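Local coordinates for DUF3013 family protein (Enterococcus faecalis, PDB 3NAT), which is of unknown function, belongs to the DUF3013 family and adopts an alpha-beta half-sandwich fold, at residues V41-N47 against E64-D70. Coordinates in Å, arbitrary orientation, origin at the centre of the assembly. Residues are numbered along the deposited sequence.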
ATOM      1  N   VAL A  41     -13.308   9.432 -10.049  1.00 84.13           N
ATOM      2  CA  VAL A  41     -13.154  10.745 -10.621  1.00 84.83           C
ATOM      3  C   VAL A  41     -13.311  10.644 -12.137  1.00 91.74           C
ATOM      4  O   VAL A  41     -12.713   9.767 -12.766  1.00 86.49           O
ATOM      5  CB  VAL A  41     -11.766  11.276 -10.232  1.00 80.88           C
ATOM      6  CG1 VAL A  41     -11.076  11.924 -11.401  1.00 87.84           C
ATOM      7  CG2 VAL A  41     -11.874  12.222  -9.057  1.00 82.40           C
ATOM      8  N   ARG A  42     -14.134  11.512 -12.720  1.00 87.68           N
ATOM      9  CA  ARG A  42     -14.335  11.495 -14.167  1.00 89.41           C
ATOM     10  C   ARG A  42     -14.245  12.876 -14.783  1.00 86.59           C
ATOM     11  O   ARG A  42     -14.950  13.787 -14.371  1.00100.98           O
ATOM     12  CB  ARG A  42     -15.694  10.896 -14.528  1.00 96.67           C
ATOM     13  CG  ARG A  42     -15.813   9.412 -14.304  1.00110.34           C
ATOM     14  CD  ARG A  42     -17.000   9.116 -13.423  1.00125.49           C
ATOM     15  NE  ARG A  42     -17.709   7.919 -13.853  1.00142.40           N
ATOM     16  CZ  ARG A  42     -18.975   7.663 -13.544  1.00162.42           C
ATOM     17  NH1 ARG A  42     -19.555   6.550 -13.974  1.00169.83           N
ATOM     18  NH2 ARG A  42     -19.664   8.528 -12.808  1.00168.27           N
ATOM     19  N   LEU A  43     -13.386  13.020 -15.784  1.00 83.33           N
ATOM     20  CA  LEU A  43     -13.373  14.218 -16.615  1.00 87.87           C
ATOM     21  C   LEU A  43     -14.022  13.945 -17.971  1.00101.64           C
ATOM     22  O   LEU A  43     -13.890  12.859 -18.530  1.00 99.34           O
ATOM     23  CB  LEU A  43     -11.945  14.725 -16.817  1.00 82.09           C
ATOM     24  CG  LEU A  43     -11.183  15.109 -15.548  1.00 85.69           C
ATOM     25  CD1 LEU A  43      -9.818  15.705 -15.872  1.00 85.16           C
ATOM     26  CD2 LEU A  43     -12.002  16.080 -14.717  1.00 89.78           C
ATOM     27  N   TYR A  44     -14.731  14.938 -18.495  1.00113.61           N
ATOM     28  CA  TYR A  44     -15.299  14.841 -19.832  1.00106.54           C
ATOM     29  C   TYR A  44     -14.768  15.961 -20.717  1.00102.43           C
ATOM     30  O   TYR A  44     -14.372  17.017 -20.231  1.00101.00           O
ATOM     31  CB  TYR A  44     -16.824  14.887 -19.777  1.00 98.60           C
ATOM     32  CG  TYR A  44     -17.438  13.793 -18.933  1.00102.92           C
ATOM     33  CD1 TYR A  44     -17.595  12.506 -19.430  1.00115.40           C
ATOM     34  CD2 TYR A  44     -17.869  14.048 -17.643  1.00100.75           C
ATOM     35  CE1 TYR A  44     -18.163  11.502 -18.656  1.00118.84           C
ATOM     36  CE2 TYR A  44     -18.438  13.056 -16.865  1.00108.98           C
ATOM     37  CZ  TYR A  44     -18.582  11.784 -17.374  1.00117.75           C
ATOM     38  OH  TYR A  44     -19.147  10.798 -16.593  1.00122.26           O
ATOM     39  N   ALA A  45     -14.749  15.715 -22.020  1.00106.02           N
ATOM     40  CA  ALA A  45     -14.330  16.721 -22.988  1.00108.33           C
ATOM     41  C   ALA A  45     -14.899  16.388 -24.359  1.00118.51           C
ATOM     42  O   ALA A  45     -15.114  15.221 -24.691  1.00116.49           O
ATOM     43  CB  ALA A  45     -12.816  16.823 -23.042  1.00104.22           C
ATOM     44  N   GLU A  46     -15.148  17.424 -25.152  1.00130.84           N
ATOM     45  CA  GLU A  46     -15.758  17.250 -26.460  1.00142.37           C
ATOM     46  C   GLU A  46     -14.692  16.972 -27.518  1.00148.34           C
ATOM     47  O   GLU A  46     -13.737  17.733 -27.662  1.00149.49           O
ATOM     48  CB  GLU A  46     -16.568  18.494 -26.824  1.00150.99           C
ATOM     49  CG  GLU A  46     -17.422  18.342 -28.064  1.00168.70           C
ATOM     50  CD  GLU A  46     -18.108  19.635 -28.448  1.00182.13           C
ATOM     51  OE1 GLU A  46     -18.479  19.784 -29.635  1.00188.10           O
ATOM     52  OE2 GLU A  46     -18.266  20.504 -27.561  1.00183.13           O
ATOM     53  N   ASN A  47     -14.860  15.872 -28.250  1.00152.33           N
ATOM     54  CA  ASN A  47     -13.917  15.479 -29.296  1.00155.82           C
ATOM     55  C   ASN A  47     -14.278  16.083 -30.653  1.00165.75           C
ATOM     56  O   ASN A  47     -15.286  15.713 -31.258  1.00169.55           O
ATOM     57  CB  ASN A  47     -13.857  13.957 -29.403  1.00151.99           C
ATOM     58  CG  ASN A  47     -12.667  13.479 -30.192  1.00147.23           C
ATOM     59  OD1 ASN A  47     -11.760  14.257 -30.494  1.00141.77           O
ATOM     60  ND2 ASN A  47     -12.655  12.192 -30.528  1.00147.30           N
ATOM     61  N   GLU A  64     -16.680  11.566 -29.913  1.00180.73           N
ATOM     62  CA  GLU A  64     -17.512  12.766 -29.939  1.00181.39           C
ATOM     63  C   GLU A  64     -17.501  13.508 -28.602  1.00170.64           C
ATOM     64  O   GLU A  64     -17.433  14.734 -28.567  1.00168.55           O
ATOM     65  CB  GLU A  64     -18.946  12.424 -30.360  1.00189.26           C
ATOM     66  CG  GLU A  64     -19.361  10.990 -30.060  1.00192.42           C
ATOM     67  CD  GLU A  64     -19.464  10.701 -28.574  1.00187.97           C
ATOM     68  OE1 GLU A  64     -19.891  11.601 -27.819  1.00185.93           O
ATOM     69  OE2 GLU A  64     -19.127   9.570 -28.162  1.00184.90           O
ATOM     70  N   PHE A  65     -17.567  12.759 -27.507  1.00165.16           N
ATOM     71  CA  PHE A  65     -17.483  13.338 -26.169  1.00157.13           C
ATOM     72  C   PHE A  65     -16.743  12.379 -25.246  1.00141.60           C
ATOM     73  O   PHE A  65     -17.348  11.489 -24.645  1.00143.77           O
ATOM     74  CB  PHE A  65     -18.876  13.632 -25.616  1.00165.02           C
ATOM     75  CG  PHE A  65     -18.931  14.844 -24.733  1.00171.39           C
ATOM     76  CD1 PHE A  65     -19.307  16.076 -25.250  1.00176.60           C
ATOM     77  CD2 PHE A  65     -18.602  14.757 -23.390  1.00169.92           C
ATOM     78  CE1 PHE A  65     -19.359  17.198 -24.443  1.00175.49           C
ATOM     79  CE2 PHE A  65     -18.652  15.876 -22.577  1.00171.09           C
ATOM     80  CZ  PHE A  65     -19.030  17.098 -23.104  1.00172.75           C
ATOM     81  N   ILE A  66     -15.431  12.566 -25.140  1.00123.95           N
ATOM     82  CA  ILE A  66     -14.579  11.626 -24.423  1.00113.39           C
ATOM     83  C   ILE A  66     -14.754  11.699 -22.911  1.00107.62           C
ATOM     84  O   ILE A  66     -15.141  12.725 -22.358  1.00109.89           O
ATOM     85  CB  ILE A  66     -13.093  11.837 -24.751  1.00110.53           C
ATOM     86  CG1 ILE A  66     -12.609  13.157 -24.177  1.00116.59           C
ATOM     87  CG2 ILE A  66     -12.853  11.817 -26.251  1.00107.53           C
ATOM     88  CD1 ILE A  66     -11.203  13.491 -24.598  1.00124.79           C
ATOM     89  N   GLU A  67     -14.467  10.587 -22.253  1.00101.74           N
ATOM     90  CA  GLU A  67     -14.575  10.491 -20.811  1.00 99.60           C
ATOM     91  C   GLU A  67     -13.296   9.885 -20.260  1.00103.11           C
ATOM     92  O   GLU A  67     -12.772   8.912 -20.797  1.00115.06           O
ATOM     93  CB  GLU A  67     -15.766   9.619 -20.427  1.00106.59           C
ATOM     94  CG  GLU A  67     -15.562   8.840 -19.136  1.00121.00           C
ATOM     95  CD  GLU A  67     -16.869   8.336 -18.555  1.00138.48           C
ATOM     96  OE1 GLU A  67     -17.875   8.332 -19.297  1.00145.82           O
ATOM     97  OE2 GLU A  67     -16.892   7.953 -17.362  1.00140.59           O
ATOM     98  N   PHE A  68     -12.777  10.473 -19.194  1.00 92.74           N
ATOM     99  CA  PHE A  68     -11.595   9.924 -18.562  1.00 87.52           C
ATOM    100  C   PHE A  68     -11.891   9.646 -17.103  1.00 85.72           C
ATOM    101  O   PHE A  68     -12.326  10.528 -16.374  1.00 91.25           O
ATOM    102  CB  PHE A  68     -10.423  10.884 -18.688  1.00 83.54           C
ATOM    103  CG  PHE A  68      -9.169  10.376 -18.055  1.00 83.99           C
ATOM    104  CD1 PHE A  68      -8.183   9.800 -18.823  1.00 85.93           C
ATOM    105  CD2 PHE A  68      -8.987  10.459 -16.688  1.00 84.82           C
ATOM    106  CE1 PHE A  68      -7.032   9.327 -18.250  1.00 93.12           C
ATOM    107  CE2 PHE A  68      -7.838   9.989 -16.106  1.00 87.46           C
ATOM    108  CZ  PHE A  68      -6.853   9.424 -16.890  1.00 92.67           C
ATOM    109  N   GLU A  69     -11.660   8.414 -16.675  1.00 80.84           N
ATOM    110  CA  GLU A  69     -11.947   8.052 -15.300  1.00 77.98           C
ATOM    111  C   GLU A  69     -10.690   7.593 -14.581  1.00 83.32           C
ATOM    112  O   GLU A  69      -9.807   6.990 -15.182  1.00 94.47           O
ATOM    113  CB  GLU A  69     -13.013   6.970 -15.242  1.00 77.45           C
ATOM    114  CG  GLU A  69     -13.326   6.518 -13.836  1.00 98.15           C
ATOM    115  CD  GLU A  69     -14.441   5.501 -13.786  1.00119.50           C
ATOM    116  OE1 GLU A  69     -14.135   4.289 -13.851  1.00128.46           O
ATOM    117  OE2 GLU A  69     -15.619   5.913 -13.683  1.00126.30           O
ATOM    118  N   ASP A  70     -10.611   7.898 -13.293  1.00 78.86           N
ATOM    119  CA  ASP A  70      -9.508   7.435 -12.460  1.00 76.06           C
ATOM    120  C   ASP A  70      -9.969   7.266 -11.014  1.00 74.22           C
ATOM    121  O   ASP A  70     -11.111   7.578 -10.677  1.00 80.31           O
ATOM    122  CB  ASP A  70      -8.318   8.393 -12.544  1.00 77.56           C
ATOM    123  CG  ASP A  70      -6.985   7.683 -12.395  1.00 94.10           C
ATOM    124  OD1 ASP A  70      -6.939   6.615 -11.745  1.00105.98           O
ATOM    125  OD2 ASP A  70      -5.981   8.194 -12.936  1.00 97.98           O
TER
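The strand axes of 41-46 and 65-70 approach to 4.6 Å with N-to-C directions 160° apart, so the strands run antiparallel, and backbone hydrogen bonds fix their register. Val-41/Asp-70, Leu-43/Phe-68 and Ala-45/Ile-66 are hydrogen-bonded pairs. Phe-68 N to Leu-43 O (2.7 Å, 168°) is the straightest bond, whereas Ile-66 N to Ala-45 O (2.7 Å, 122°) is bent and weak; Asn-47 N to Glu-64 O (2.8 Å) continues the backbone bonding beyond the Ala-45/Ile-66 pair. At the non-hydrogen-bonded positions, CA-H...O contacts such as Arg-42 CA to Phe-68 O (3.1 Å) fill in. These are the two central strands of the four-stranded sheet in an alpha-beta half sandwich, whose helix 101-125 covers the Val-41, Ala-45 and Ile-66 face; there Ala-45 CB meets Ile-66 CG1 at 3.8 Å. The opposite face carries a salt-bridge network: Arg-42 NE pairs with Glu-69 OE2 (2.9 Å; hydrogen bond weak at 125°) and, as a long, charge-only contact out of the guanidinium plane, Glu-67 OE2 (3.6 Å). Farther along, the Phe-65 ring lies over Glu-46 CA, and its CE2 touches Tyr-44 CB at 3.5 Å.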